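Local coordinates for protein putative methyltransferase (Porphyromonas gingivalis, PDB 3LL7) that is a putative methyltransferase whose substrate is not established, with a helical N-terminal domain, a probable catalytic domain, and ferredoxin-like and THUMP-like domains, at residues A22-S25 with P26-L30; I11-I14 with T15-K19; A45-I48 with E49-R53; D35-P38 with E39-A42. All coordinates share one frame; numbering follows the deposited sequence.

Contact 1: residues A22-S25 with P26-L30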
ATOM      1  N   ALA A  22      -3.520  24.206  22.402  1.00 15.93           N
ATOM      2  CA  ALA A  22      -2.838  22.954  22.022  1.00 17.75           C
ATOM      3  C   ALA A  22      -2.199  22.204  23.196  1.00 19.13           C
ATOM      4  O   ALA A  22      -2.108  20.976  23.158  1.00 18.71           O
ATOM      5  CB  ALA A  22      -1.795  23.206  20.938  1.00 17.14           C
ATOM      6  N   ASN A  23      -1.780  22.937  24.225  1.00 20.90           N
ATOM      7  CA  ASN A  23      -1.039  22.330  25.347  1.00 23.39           C
ATOM      8  C   ASN A  23      -1.944  21.735  26.437  1.00 23.75           C
ATOM      9  O   ASN A  23      -1.455  21.190  27.439  1.00 24.79           O
ATOM     10  CB  ASN A  23      -0.023  23.323  25.954  1.00 23.65           C
ATOM     11  CG  ASN A  23      -0.685  24.535  26.626  1.00 27.26           C
ATOM     12  OD1 ASN A  23      -1.882  24.817  26.446  1.00 29.63           O
ATOM     13  ND2 ASN A  23       0.108  25.270  27.412  1.00 30.97           N
ATOM     14  N   GLN A  24      -3.257  21.865  26.261  1.00 22.89           N
ATOM     15  CA  GLN A  24      -4.202  21.252  27.185  1.00 22.03           C
ATOM     16  C   GLN A  24      -4.572  19.828  26.730  1.00 21.40           C
ATOM     17  O   GLN A  24      -4.729  19.576  25.533  1.00 21.96           O
ATOM     18  CB  GLN A  24      -5.443  22.130  27.323  1.00 21.97           C
ATOM     19  CG  GLN A  24      -5.121  23.549  27.807  1.00 22.56           C
ATOM     20  CD  GLN A  24      -6.339  24.349  28.175  1.00 23.84           C
ATOM     21  OE1 GLN A  24      -7.466  23.851  28.150  1.00 23.10           O
ATOM     22  NE2 GLN A  24      -6.124  25.620  28.512  1.00 26.91           N
ATOM     23  N   SER A  25      -4.720  18.906  27.675  1.00 20.01           N
ATOM     24  CA  SER A  25      -5.179  17.543  27.346  1.00 19.18           C
ATOM     25  C   SER A  25      -6.641  17.620  26.906  1.00 18.44           C
ATOM     26  O   SER A  25      -7.325  18.608  27.220  1.00 17.91           O
ATOM     27  CB  SER A  25      -5.070  16.644  28.570  1.00 18.94           C
ATOM     28  OG  SER A  25      -5.981  17.079  29.562  1.00 18.35           O
ATOM     29  N   PRO A  26      -7.146  16.589  26.206  1.00 17.16           N
ATOM     30  CA  PRO A  26      -8.570  16.635  25.840  1.00 16.86           C
ATOM     31  C   PRO A  26      -9.511  16.762  27.055  1.00 16.97           C
ATOM     32  O   PRO A  26     -10.543  17.424  26.967  1.00 17.13           O
ATOM     33  CB  PRO A  26      -8.786  15.294  25.091  1.00 17.35           C
ATOM     34  CG  PRO A  26      -7.427  14.978  24.520  1.00 16.82           C
ATOM     35  CD  PRO A  26      -6.457  15.427  25.587  1.00 17.39           C
ATOM     36  N   ASP A  27      -9.166  16.156  28.186  1.00 16.47           N
ATOM     37  CA  ASP A  27     -10.026  16.298  29.364  1.00 16.95           C
ATOM     38  C   ASP A  27      -9.967  17.711  29.908  1.00 16.22           C
ATOM     39  O   ASP A  27     -10.985  18.248  30.376  1.00 16.66           O
ATOM     40  CB  ASP A  27      -9.692  15.276  30.454  1.00 17.46           C
ATOM     41  CG  ASP A  27     -10.497  13.978  30.309  1.00 20.21           C
ATOM     42  OD1 ASP A  27     -11.265  13.826  29.333  1.00 22.88           O
ATOM     43  OD2 ASP A  27     -10.359  13.085  31.172  1.00 26.27           O
ATOM     44  N   ARG A  28      -8.786  18.322  29.841  1.00 14.99           N
ATOM     45  CA  ARG A  28      -8.660  19.708  30.321  1.00 15.03           C
ATOM     46  C   ARG A  28      -9.455  20.657  29.428  1.00 14.84           C
ATOM     47  O   ARG A  28     -10.133  21.551  29.924  1.00 14.78           O
ATOM     48  CB  ARG A  28      -7.202  20.149  30.446  1.00 15.02           C
ATOM     49  CG  ARG A  28      -7.089  21.575  30.948  1.00 14.23           C
ATOM     50  CD  ARG A  28      -5.741  21.915  31.528  1.00 15.93           C
ATOM     51  NE  ARG A  28      -5.744  23.322  31.942  1.00 13.98           N
ATOM     52  CZ  ARG A  28      -4.718  23.955  32.507  1.00 15.73           C
ATOM     53  NH1 ARG A  28      -3.569  23.331  32.706  1.00 15.10           N
ATOM     54  NH2 ARG A  28      -4.837  25.229  32.845  1.00 14.53           N
ATOM     55  N   ILE A  29      -9.415  20.433  28.112  1.00 14.74           N
ATOM     56  CA  ILE A  29     -10.249  21.212  27.192  1.00 15.21           C
ATOM     57  C   ILE A  29     -11.699  21.193  27.660  1.00 16.21           C
ATOM     58  O   ILE A  29     -12.362  22.228  27.757  1.00 16.61           O
ATOM     59  CB  ILE A  29     -10.166  20.662  25.752  1.00 14.95           C
ATOM     60  CG1 ILE A  29      -8.759  20.878  25.175  1.00 14.55           C
ATOM     61  CG2 ILE A  29     -11.255  21.284  24.878  1.00 15.66           C
ATOM     62  CD1 ILE A  29      -8.355  22.346  24.959  1.00 12.69           C
ATOM     63  N   LEU A  30     -12.166  19.994  27.986  1.00 17.29           N
ATOM     64  CA  LEU A  30     -13.550  19.747  28.342  1.00 19.16           C
ATOM     65  C   LEU A  30     -13.980  20.404  29.664  1.00 19.93           C
ATOM     66  O   LEU A  30     -14.991  21.110  29.720  1.00 20.79           O
ATOM     67  CB  LEU A  30     -13.762  18.221  28.426  1.00 18.38           C
ATOM     68  CG  LEU A  30     -14.382  17.458  27.257  1.00 20.07           C
ATOM     69  CD1 LEU A  30     -13.948  17.974  25.887  1.00 20.69           C
ATOM     70  CD2 LEU A  30     -14.216  15.907  27.352  1.00 19.74           C
TER

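Contact 2: residues I11-I14 with T15-K19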
ATOM      1  N   ILE A  11     -15.661  25.690  11.741  1.00  9.48           N
ATOM      2  CA  ILE A  11     -14.408  24.937  11.518  1.00  9.09           C
ATOM      3  C   ILE A  11     -13.211  25.842  11.719  1.00  9.94           C
ATOM      4  O   ILE A  11     -12.256  25.454  12.374  1.00 10.07           O
ATOM      5  CB  ILE A  11     -14.376  24.285  10.113  1.00  9.65           C
ATOM      6  CG1 ILE A  11     -15.479  23.219  10.053  1.00  9.48           C
ATOM      7  CG2 ILE A  11     -12.970  23.651   9.824  1.00  9.47           C
ATOM      8  CD1 ILE A  11     -15.803  22.689   8.641  1.00 12.18           C
ATOM      9  N   LEU A  12     -13.278  27.058  11.196  1.00 10.57           N
ATOM     10  CA  LEU A  12     -12.208  28.010  11.457  1.00 11.52           C
ATOM     11  C   LEU A  12     -12.002  28.257  12.954  1.00 11.29           C
ATOM     12  O   LEU A  12     -10.852  28.292  13.406  1.00 12.58           O
ATOM     13  CB  LEU A  12     -12.440  29.325  10.720  1.00 11.61           C
ATOM     14  CG  LEU A  12     -12.236  29.297   9.203  1.00 15.04           C
ATOM     15  CD1 LEU A  12     -12.957  30.525   8.590  1.00 19.70           C
ATOM     16  CD2 LEU A  12     -10.754  29.271   8.820  1.00 18.89           C
ATOM     17  N   ALA A  13     -13.086  28.432  13.711  1.00 11.00           N
ATOM     18  CA  ALA A  13     -12.972  28.649  15.154  1.00 11.26           C
ATOM     19  C   ALA A  13     -12.387  27.425  15.825  1.00 10.86           C
ATOM     20  O   ALA A  13     -11.511  27.540  16.678  1.00  9.42           O
ATOM     21  CB  ALA A  13     -14.341  28.995  15.781  1.00 10.91           C
ATOM     22  N   ILE A  14     -12.885  26.238  15.463  1.00  9.42           N
ATOM     23  CA  ILE A  14     -12.408  25.022  16.119  1.00 10.86           C
ATOM     24  C   ILE A  14     -10.904  24.827  15.920  1.00 10.98           C
ATOM     25  O   ILE A  14     -10.178  24.489  16.882  1.00 10.27           O
ATOM     26  CB  ILE A  14     -13.233  23.774  15.699  1.00 10.40           C
ATOM     27  CG1 ILE A  14     -14.633  23.884  16.295  1.00  9.80           C
ATOM     28  CG2 ILE A  14     -12.521  22.461  16.130  1.00 11.97           C
ATOM     29  CD1 ILE A  14     -15.711  23.021  15.493  1.00 10.44           C
ATOM     30  N   THR A  15     -10.418  25.072  14.697  1.00 11.03           N
ATOM     31  CA  THR A  15      -8.986  24.927  14.443  1.00 11.38           C
ATOM     32  C   THR A  15      -8.168  26.025  15.136  1.00 11.82           C
ATOM     33  O   THR A  15      -7.051  25.751  15.590  1.00 10.07           O
ATOM     34  CB  THR A  15      -8.651  24.900  12.935  1.00 12.70           C
ATOM     35  OG1 THR A  15      -9.146  26.087  12.310  1.00 14.42           O
ATOM     36  CG2 THR A  15      -9.331  23.708  12.252  1.00 12.53           C
ATOM     37  N   ARG A  16      -8.701  27.253  15.188  1.00 10.84           N
ATOM     38  CA  ARG A  16      -8.028  28.329  15.968  1.00 11.44           C
ATOM     39  C   ARG A  16      -7.939  27.924  17.460  1.00 11.38           C
ATOM     40  O   ARG A  16      -6.874  28.050  18.088  1.00 12.52           O
ATOM     41  CB  ARG A  16      -8.745  29.669  15.713  1.00 10.86           C
ATOM     42  CG  ARG A  16      -8.434  30.865  16.663  1.00 13.53           C
ATOM     43  CD  ARG A  16      -9.247  32.106  16.222  1.00 17.87           C
ATOM     44  NE  ARG A  16     -10.700  31.917  16.344  1.00 20.15           N
ATOM     45  CZ  ARG A  16     -11.386  32.075  17.479  1.00 22.62           C
ATOM     46  NH1 ARG A  16     -12.715  31.899  17.490  1.00 19.98           N
ATOM     47  NH2 ARG A  16     -10.758  32.469  18.596  1.00 20.24           N
ATOM     48  N   TRP A  17      -9.037  27.404  18.027  1.00 10.62           N
ATOM     49  CA  TRP A  17      -9.013  26.996  19.443  1.00 10.37           C
ATOM     50  C   TRP A  17      -8.082  25.785  19.698  1.00 11.35           C
ATOM     51  O   TRP A  17      -7.375  25.751  20.715  1.00 10.58           O
ATOM     52  CB  TRP A  17     -10.414  26.661  19.936  1.00 10.34           C
ATOM     53  CG  TRP A  17     -11.331  27.864  20.093  1.00  8.77           C
ATOM     54  CD1 TRP A  17     -11.021  29.105  20.637  1.00 10.66           C
ATOM     55  CD2 TRP A  17     -12.711  27.906  19.752  1.00  9.56           C
ATOM     56  NE1 TRP A  17     -12.151  29.911  20.609  1.00 12.75           N
ATOM     57  CE2 TRP A  17     -13.195  29.192  20.084  1.00 11.29           C
ATOM     58  CE3 TRP A  17     -13.591  26.969  19.187  1.00  9.33           C
ATOM     59  CZ2 TRP A  17     -14.534  29.583  19.855  1.00 11.11           C
ATOM     60  CZ3 TRP A  17     -14.935  27.346  18.953  1.00 10.67           C
ATOM     61  CH2 TRP A  17     -15.389  28.648  19.301  1.00 11.25           C
ATOM     62  N   ALA A  18      -8.078  24.820  18.773  1.00 10.97           N
ATOM     63  CA  ALA A  18      -7.175  23.639  18.875  1.00 11.36           C
ATOM     64  C   ALA A  18      -5.721  24.051  18.919  1.00 12.14           C
ATOM     65  O   ALA A  18      -4.913  23.433  19.622  1.00 12.28           O
ATOM     66  CB  ALA A  18      -7.377  22.698  17.712  1.00 11.08           C
ATOM     67  N   LYS A  19      -5.389  25.086  18.152  1.00 12.96           N
ATOM     68  CA  LYS A  19      -4.039  25.632  18.160  1.00 14.39           C
ATOM     69  C   LYS A  19      -3.737  26.479  19.401  1.00 13.87           C
ATOM     70  O   LYS A  19      -2.689  26.320  20.045  1.00 12.74           O
ATOM     71  CB  LYS A  19      -3.823  26.460  16.884  1.00 15.38           C
ATOM     72  CG  LYS A  19      -2.510  27.221  16.857  1.00 19.01           C
ATOM     73  CD  LYS A  19      -2.240  27.834  15.482  1.00 24.35           C
ATOM     74  CE  LYS A  19      -0.934  28.630  15.491  1.00 29.49           C
ATOM     75  NZ  LYS A  19      -0.607  29.122  14.121  1.00 32.25           N
TER

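Contact 3: residues A45-I48 with E49-R53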
ATOM      1  N   ALA A  45     -11.377  19.205  21.614  1.00 12.84           N
ATOM      2  CA  ALA A  45     -10.706  18.072  22.259  1.00 13.21           C
ATOM      3  C   ALA A  45     -10.408  16.967  21.267  1.00 14.07           C
ATOM      4  O   ALA A  45      -9.326  16.382  21.305  1.00 14.62           O
ATOM      5  CB  ALA A  45     -11.529  17.524  23.424  1.00 13.71           C
ATOM      6  N   THR A  46     -11.364  16.692  20.382  1.00 13.75           N
ATOM      7  CA  THR A  46     -11.192  15.647  19.369  1.00 14.73           C
ATOM      8  C   THR A  46      -9.998  15.948  18.458  1.00 14.27           C
ATOM      9  O   THR A  46      -9.218  15.042  18.168  1.00 14.89           O
ATOM     10  CB  THR A  46     -12.481  15.425  18.541  1.00 14.86           C
ATOM     11  OG1 THR A  46     -13.528  14.956  19.403  1.00 15.51           O
ATOM     12  CG2 THR A  46     -12.263  14.412  17.436  1.00 15.19           C
ATOM     13  N   GLN A  47      -9.874  17.198  17.997  1.00 14.60           N
ATOM     14  CA  GLN A  47      -8.742  17.601  17.140  1.00 14.09           C
ATOM     15  C   GLN A  47      -7.411  17.461  17.876  1.00 14.28           C
ATOM     16  O   GLN A  47      -6.442  16.902  17.329  1.00 15.72           O
ATOM     17  CB  GLN A  47      -8.893  19.032  16.607  1.00 14.46           C
ATOM     18  CG  GLN A  47     -10.063  19.232  15.659  1.00 14.99           C
ATOM     19  CD  GLN A  47     -10.019  18.293  14.461  1.00 14.79           C
ATOM     20  OE1 GLN A  47      -9.109  18.383  13.638  1.00 15.72           O
ATOM     21  NE2 GLN A  47     -11.000  17.394  14.354  1.00 14.09           N
ATOM     22  N   ILE A  48      -7.370  17.925  19.124  1.00 12.76           N
ATOM     23  CA  ILE A  48      -6.182  17.765  19.943  1.00 11.55           C
ATOM     24  C   ILE A  48      -5.851  16.278  20.159  1.00 12.64           C
ATOM     25  O   ILE A  48      -4.702  15.879  19.958  1.00 11.72           O
ATOM     26  CB  ILE A  48      -6.284  18.554  21.279  1.00 10.94           C
ATOM     27  CG1 ILE A  48      -6.305  20.057  20.971  1.00  9.30           C
ATOM     28  CG2 ILE A  48      -5.137  18.188  22.215  1.00  9.49           C
ATOM     29  CD1 ILE A  48      -6.705  20.970  22.148  1.00  6.70           C
ATOM     30  N   GLU A  49      -6.852  15.473  20.541  1.00 13.66           N
ATOM     31  CA  GLU A  49      -6.637  14.027  20.825  1.00 15.02           C
ATOM     32  C   GLU A  49      -5.963  13.320  19.669  1.00 15.38           C
ATOM     33  O   GLU A  49      -5.053  12.519  19.877  1.00 15.86           O
ATOM     34  CB  GLU A  49      -7.943  13.288  21.213  1.00 14.99           C
ATOM     35  CG  GLU A  49      -7.764  11.881  21.883  1.00 16.63           C
ATOM     36  CD  GLU A  49      -7.678  10.688  20.899  1.00 18.56           C
ATOM     37  OE1 GLU A  49      -8.086  10.826  19.725  1.00 21.12           O
ATOM     38  OE2 GLU A  49      -7.195   9.591  21.303  1.00 19.30           O
ATOM     39  N   LEU A  50      -6.391  13.614  18.445  1.00 15.87           N
ATOM     40  CA  LEU A  50      -5.914  12.834  17.304  1.00 17.04           C
ATOM     41  C   LEU A  50      -4.720  13.463  16.589  1.00 17.47           C
ATOM     42  O   LEU A  50      -4.203  12.888  15.641  1.00 17.87           O
ATOM     43  CB  LEU A  50      -7.061  12.520  16.318  1.00 16.73           C
ATOM     44  CG  LEU A  50      -7.811  13.652  15.624  1.00 16.37           C
ATOM     45  CD1 LEU A  50      -6.911  14.343  14.601  1.00 16.43           C
ATOM     46  CD2 LEU A  50      -9.108  13.150  14.955  1.00 15.63           C
ATOM     47  N   TRP A  51      -4.270  14.632  17.034  1.00 17.61           N
ATOM     48  CA  TRP A  51      -3.126  15.268  16.358  1.00 18.19           C
ATOM     49  C   TRP A  51      -1.833  14.433  16.368  1.00 18.60           C
ATOM     50  O   TRP A  51      -1.155  14.349  15.331  1.00 18.49           O
ATOM     51  CB  TRP A  51      -2.869  16.701  16.862  1.00 18.76           C
ATOM     52  CG  TRP A  51      -2.440  17.600  15.745  1.00 19.38           C
ATOM     53  CD1 TRP A  51      -1.170  18.012  15.465  1.00 19.51           C
ATOM     54  CD2 TRP A  51      -3.280  18.149  14.715  1.00 21.01           C
ATOM     55  NE1 TRP A  51      -1.167  18.805  14.343  1.00 18.66           N
ATOM     56  CE2 TRP A  51      -2.444  18.898  13.852  1.00 20.90           C
ATOM     57  CE3 TRP A  51      -4.659  18.091  14.443  1.00 22.00           C
ATOM     58  CZ2 TRP A  51      -2.943  19.602  12.731  1.00 21.08           C
ATOM     59  CZ3 TRP A  51      -5.155  18.785  13.322  1.00 23.95           C
ATOM     60  CH2 TRP A  51      -4.291  19.527  12.483  1.00 23.19           C
ATOM     61  N   PRO A  52      -1.485  13.799  17.523  1.00 18.75           N
ATOM     62  CA  PRO A  52      -0.292  12.938  17.486  1.00 19.25           C
ATOM     63  C   PRO A  52      -0.397  11.834  16.426  1.00 19.86           C
ATOM     64  O   PRO A  52       0.580  11.586  15.710  1.00 20.23           O
ATOM     65  CB  PRO A  52      -0.233  12.349  18.905  1.00 19.17           C
ATOM     66  CG  PRO A  52      -0.923  13.387  19.762  1.00 18.66           C
ATOM     67  CD  PRO A  52      -2.062  13.857  18.881  1.00 18.64           C
ATOM     68  N   ARG A  53      -1.578  11.210  16.306  1.00 19.97           N
ATOM     69  CA  ARG A  53      -1.789  10.134  15.317  1.00 20.54           C
ATOM     70  C   ARG A  53      -1.821  10.662  13.885  1.00 19.98           C
ATOM     71  O   ARG A  53      -1.385   9.965  12.967  1.00 20.09           O
ATOM     72  CB  ARG A  53      -3.034   9.292  15.643  1.00 20.50           C
ATOM     73  CG  ARG A  53      -2.850   8.373  16.880  1.00 23.24           C
ATOM     74  CD  ARG A  53      -3.945   7.286  16.997  1.00 25.19           C
ATOM     75  NE  ARG A  53      -5.305   7.844  17.081  1.00 24.86           N
ATOM     76  CZ  ARG A  53      -5.858   8.342  18.187  1.00 24.42           C
ATOM     77  NH1 ARG A  53      -5.178   8.378  19.328  1.00 25.31           N
ATOM     78  NH2 ARG A  53      -7.097   8.817  18.155  1.00 24.39           N
TER
HETATM   79  O   HOH W   1     -10.072  12.170  18.839  1.00 26.25           O

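Contact 4: residues D35-P38 with E39-A42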
ATOM      1  N   ASP A  35     -11.732  29.822  26.541  1.00 13.11           N
ATOM      2  CA  ASP A  35     -12.818  30.610  25.926  1.00 12.79           C
ATOM      3  C   ASP A  35     -13.642  29.826  24.906  1.00 12.63           C
ATOM      4  O   ASP A  35     -14.343  30.424  24.069  1.00 13.01           O
ATOM      5  CB  ASP A  35     -12.222  31.819  25.249  1.00 12.27           C
ATOM      6  CG  ASP A  35     -11.562  32.758  26.239  1.00 13.07           C
ATOM      7  OD1 ASP A  35     -12.077  32.888  27.376  1.00 11.51           O
ATOM      8  OD2 ASP A  35     -10.537  33.350  25.878  1.00 11.50           O
ATOM      9  N   ILE A  36     -13.545  28.508  24.952  1.00 12.87           N
ATOM     10  CA  ILE A  36     -14.309  27.675  24.023  1.00 12.24           C
ATOM     11  C   ILE A  36     -15.734  27.504  24.533  1.00 12.90           C
ATOM     12  O   ILE A  36     -15.937  27.040  25.653  1.00 13.30           O
ATOM     13  CB  ILE A  36     -13.661  26.288  23.840  1.00 12.22           C
ATOM     14  CG1 ILE A  36     -12.168  26.400  23.511  1.00 12.12           C
ATOM     15  CG2 ILE A  36     -14.426  25.454  22.775  1.00 12.07           C
ATOM     16  CD1 ILE A  36     -11.418  25.094  23.706  1.00 10.58           C
ATOM     17  N   PRO A  37     -16.743  27.859  23.710  1.00 13.21           N
ATOM     18  CA  PRO A  37     -18.103  27.654  24.176  1.00 13.79           C
ATOM     19  C   PRO A  37     -18.319  26.170  24.429  1.00 14.36           C
ATOM     20  O   PRO A  37     -17.671  25.336  23.775  1.00 13.69           O
ATOM     21  CB  PRO A  37     -18.963  28.135  22.993  1.00 14.59           C
ATOM     22  CG  PRO A  37     -18.130  29.125  22.310  1.00 12.66           C
ATOM     23  CD  PRO A  37     -16.698  28.642  22.468  1.00 13.25           C
ATOM     24  N   PRO A  38     -19.200  25.831  25.390  1.00 14.90           N
ATOM     25  CA  PRO A  38     -19.436  24.439  25.791  1.00 15.53           C
ATOM     26  C   PRO A  38     -19.694  23.520  24.614  1.00 15.82           C
ATOM     27  O   PRO A  38     -19.137  22.417  24.562  1.00 16.52           O
ATOM     28  CB  PRO A  38     -20.698  24.534  26.651  1.00 15.77           C
ATOM     29  CG  PRO A  38     -20.681  25.903  27.207  1.00 16.03           C
ATOM     30  CD  PRO A  38     -20.094  26.765  26.111  1.00 16.09           C
ATOM     31  N   GLU A  39     -20.519  23.972  23.665  1.00 15.18           N
ATOM     32  CA  GLU A  39     -20.925  23.124  22.539  1.00 14.16           C
ATOM     33  C   GLU A  39     -19.790  22.770  21.556  1.00 13.68           C
ATOM     34  O   GLU A  39     -19.950  21.875  20.737  1.00 14.50           O
ATOM     35  CB  GLU A  39     -22.143  23.717  21.820  1.00 14.48           C
ATOM     36  CG  GLU A  39     -21.916  25.003  21.052  1.00 15.27           C
ATOM     37  CD  GLU A  39     -22.099  26.280  21.908  1.00 17.95           C
ATOM     38  OE1 GLU A  39     -21.957  26.247  23.158  1.00 19.05           O
ATOM     39  OE2 GLU A  39     -22.391  27.340  21.317  1.00 19.88           O
ATOM     40  N   TYR A  40     -18.653  23.472  21.636  1.00 11.86           N
ATOM     41  CA  TYR A  40     -17.504  23.212  20.755  1.00 11.11           C
ATOM     42  C   TYR A  40     -16.331  22.503  21.430  1.00 11.26           C
ATOM     43  O   TYR A  40     -15.358  22.140  20.773  1.00 10.92           O
ATOM     44  CB  TYR A  40     -16.988  24.529  20.090  1.00 10.88           C
ATOM     45  CG  TYR A  40     -18.037  25.219  19.246  1.00 11.96           C
ATOM     46  CD1 TYR A  40     -18.555  24.599  18.107  1.00 13.27           C
ATOM     47  CD2 TYR A  40     -18.518  26.481  19.582  1.00 10.92           C
ATOM     48  CE1 TYR A  40     -19.521  25.212  17.341  1.00 13.45           C
ATOM     49  CE2 TYR A  40     -19.468  27.119  18.817  1.00 13.47           C
ATOM     50  CZ  TYR A  40     -19.991  26.464  17.705  1.00 12.49           C
ATOM     51  OH  TYR A  40     -20.952  27.072  16.933  1.00 13.83           O
ATOM     52  N   ARG A  41     -16.399  22.305  22.741  1.00 11.00           N
ATOM     53  CA  ARG A  41     -15.250  21.715  23.449  1.00 11.28           C
ATOM     54  C   ARG A  41     -14.911  20.277  23.000  1.00 11.70           C
ATOM     55  O   ARG A  41     -13.737  19.940  22.820  1.00 11.12           O
ATOM     56  CB  ARG A  41     -15.482  21.785  24.961  1.00 11.50           C
ATOM     57  CG  ARG A  41     -15.313  23.206  25.468  1.00 14.53           C
ATOM     58  CD  ARG A  41     -15.699  23.332  26.915  1.00 15.69           C
ATOM     59  NE  ARG A  41     -15.343  24.677  27.357  1.00 18.48           N
ATOM     60  CZ  ARG A  41     -15.195  25.034  28.624  1.00 24.40           C
ATOM     61  NH1 ARG A  41     -15.366  24.141  29.591  1.00 26.07           N
ATOM     62  NH2 ARG A  41     -14.845  26.282  28.925  1.00 25.91           N
ATOM     63  N   ALA A  42     -15.928  19.434  22.808  1.00 11.79           N
ATOM     64  CA  ALA A  42     -15.678  18.084  22.282  1.00 12.08           C
ATOM     65  C   ALA A  42     -14.952  18.115  20.924  1.00 12.21           C
ATOM     66  O   ALA A  42     -13.991  17.360  20.718  1.00 11.61           O
ATOM     67  CB  ALA A  42     -16.986  17.240  22.189  1.00 11.60           C
TER
HETATM   68  O   HOH W   2     -18.804  19.923  23.727  1.00 14.13           O

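Contact 1: residues A22-S25 with P26-L30
S25 and R28 meet in a local capping contact at the start of helix 26-31, where the loop after helix 8-20 turns into the second helix of the N-terminal domain. S25 stands at the N-cap. S25 OG accepts from R28 N at 3.1 Å. With chi1 at 66°, OG lies between the backbone N and the carbonyl carbon of S25, which turns it back over the first turn. The S25 carbonyl is used as well: I29 N donates to S25 O at 2.9 Å, in a nearly straight bond.

Beside the cap, the extended side chain of R28 crosses that of Q24 at about a right angle. The Q24 amide and the R28 guanidinium planes are 25° apart. R28 CG lies 3.6 Å from Q24 OE1. The tip of I29 also reaches this amide, with I29 CD1 3.6 Å from Q24 OE1. The polar end of Q24 is turned to other partners: NE2 donates to S33 O, and OE1 takes a weak bond from N34 ND2. Beyond the cap, P26 and I29 rest on helix 38-57. A serine N-cap followed by proline at the first helical position is a classic helix start.

Contact 2: residues I11-I14 with T15-K19
W17 N donates to A13 O at 2.8 Å, and A18 N donates to I14 O at the same length. T15 N to I11 O and R16 N to L12 O complete a run of four successive i to i+4 bonds. The T15 hydroxyl is folded back on the same turn. A chi1 of 57° places T15 OG1 between the backbone N and the carbonyl carbon, 3.0 Å from L12 O and 3.2 Å from I11 O.

This is the regular middle of helix 8-20, the first helix of the N-terminal domain, and side chains three and four residues apart meet along one side of it. The W17 indole folds back along the helix over A13. A13 CB sits over the face of the six-membered ring, 3.8 Å from its centroid and 20° off the ring normal, a CH-pi contact. A13 O lies on a face of the indole too, 3.0 Å above its plane and offset toward the rim. R16 is bent at chi3, which brings R16 NH1 back to 3.7 Å from A13 CB. The same NH1 lies over the rim of the W17 ring. I14 CG1 makes a looser apolar contact with W17 CE3, at 4.4 Å. Further out, I14 packs on A43, V44 and Q47 of helix 38-57. W17 touches V44, and I11 reaches V129 and H133 of helix 125-138.

Contact 3: residues A45-I48 with E49-R53
E49, Q47 and I48 carry most of this local contact, which follows the middle of helix 38-57 to a kink just ahead of P52. E49 N donates to A45 O at 2.7 Å, a short and nearly straight helix bond. The E49 chain leaves with CG anti to the backbone N (chi1 -165°), and the bend at chi2 carries the carboxylate along the helix toward R53. There a water bridges the turns, donating both to T46 O and to E49 OE1. R53, one turn on, grips the same carboxylate end-on in a salt bridge. R53 NH2 meets E49 OE1 at 2.7 Å on the syn side. R53 NH1 meets E49 OE2 at 3.1 Å, from above the carboxylate plane. Two nitrogens holding two oxygens would limit rotation of the carboxylate.

At the kink the carbonyl of I48 is the acceptor. W51 N donates to I48 O at 3.2 Å, an i to i+3 bond that comes from above the carbonyl plane. P52 has no N-H to give, and P52 CD rests 3.5 Å from I48 O. The N of R53 makes no bond to the turn before.

Q47 is bent at chi2 and runs obliquely toward the W51 indole, with the amide and ring planes 72° apart. The polar ends of both are held elsewhere: Q47 NE2 donates to I69 O, and W51 NE1 to A62 O. Q47 OE1 lies in the plane of the indole at its edge, 4.0 Å from W51 CZ3.

Contact 4: residues D35-P38 with E39-A42
The Y40 ring has P37 CG at its edge, in the ring plane, 3.8 Å from Y40 CD2. E39 CG lies over the centre of one face of the same ring. The hydroxyl end of Y40 is held elsewhere, bonded to E10 of helix 8-20. The second flat group is the R41 guanidinium, which has I36 O at its edge. R41 NE donates to I36 O at 3.0 Å, with the donor tilted 30° from the carbonyl plane. R41 runs extended from CG to NE and lies back across the loop. R41 NH1 is satisfied by L30 O, so one guanidinium ties together the loop and the end of helix 26-31.

The aliphatic part of R41 also packs: R41 CG is 3.6 Å from I36 CG2. I36 CG2 also touches Y40 CB, at 3.8 Å. E39 turns back toward the prolines. A chi1 of 69° and the bend at chi2 bring E39 OE1 to 3.5 Å from P37 CB and to the same distance from P38 CD.

The backbone tightens here. Y40 N donates to P37 O at 3.0 Å, and R41 N to P38 O at 3.3 Å. Both are i to i+3 bonds, made from above the carbonyl plane. A water adds a further link, donating to P38 O and accepting from A42 N. I36 also packs on W17 of helix 8-20. Two prolines in succession, whose carbonyls accept i to i+3 bonds, lead the loop into helix 38-57.

How the contacts relate
All four contacts lie in the N-terminal helical part of the chain. Contact 2 is within helix 8-20, contact 1 opens helix 26-31, and contacts 4 and 3 follow each other along helix 38-57. Contacts 1 and 3, centres about 10 Å apart, pack directly: I29 CD1 lies 3.5 Å from I48 CD1. Contacts 2 and 4 meet at W17, where W17 CH2 is 3.4 Å from P37 CD. Contacts 2 and 3 touch more loosely, through I14 and A18 against Q47 and I48. Ethanediol, probably from the crystallisation liquor, is bound near W17 and near Y40. No substrate or cofactor site is identified at these contacts.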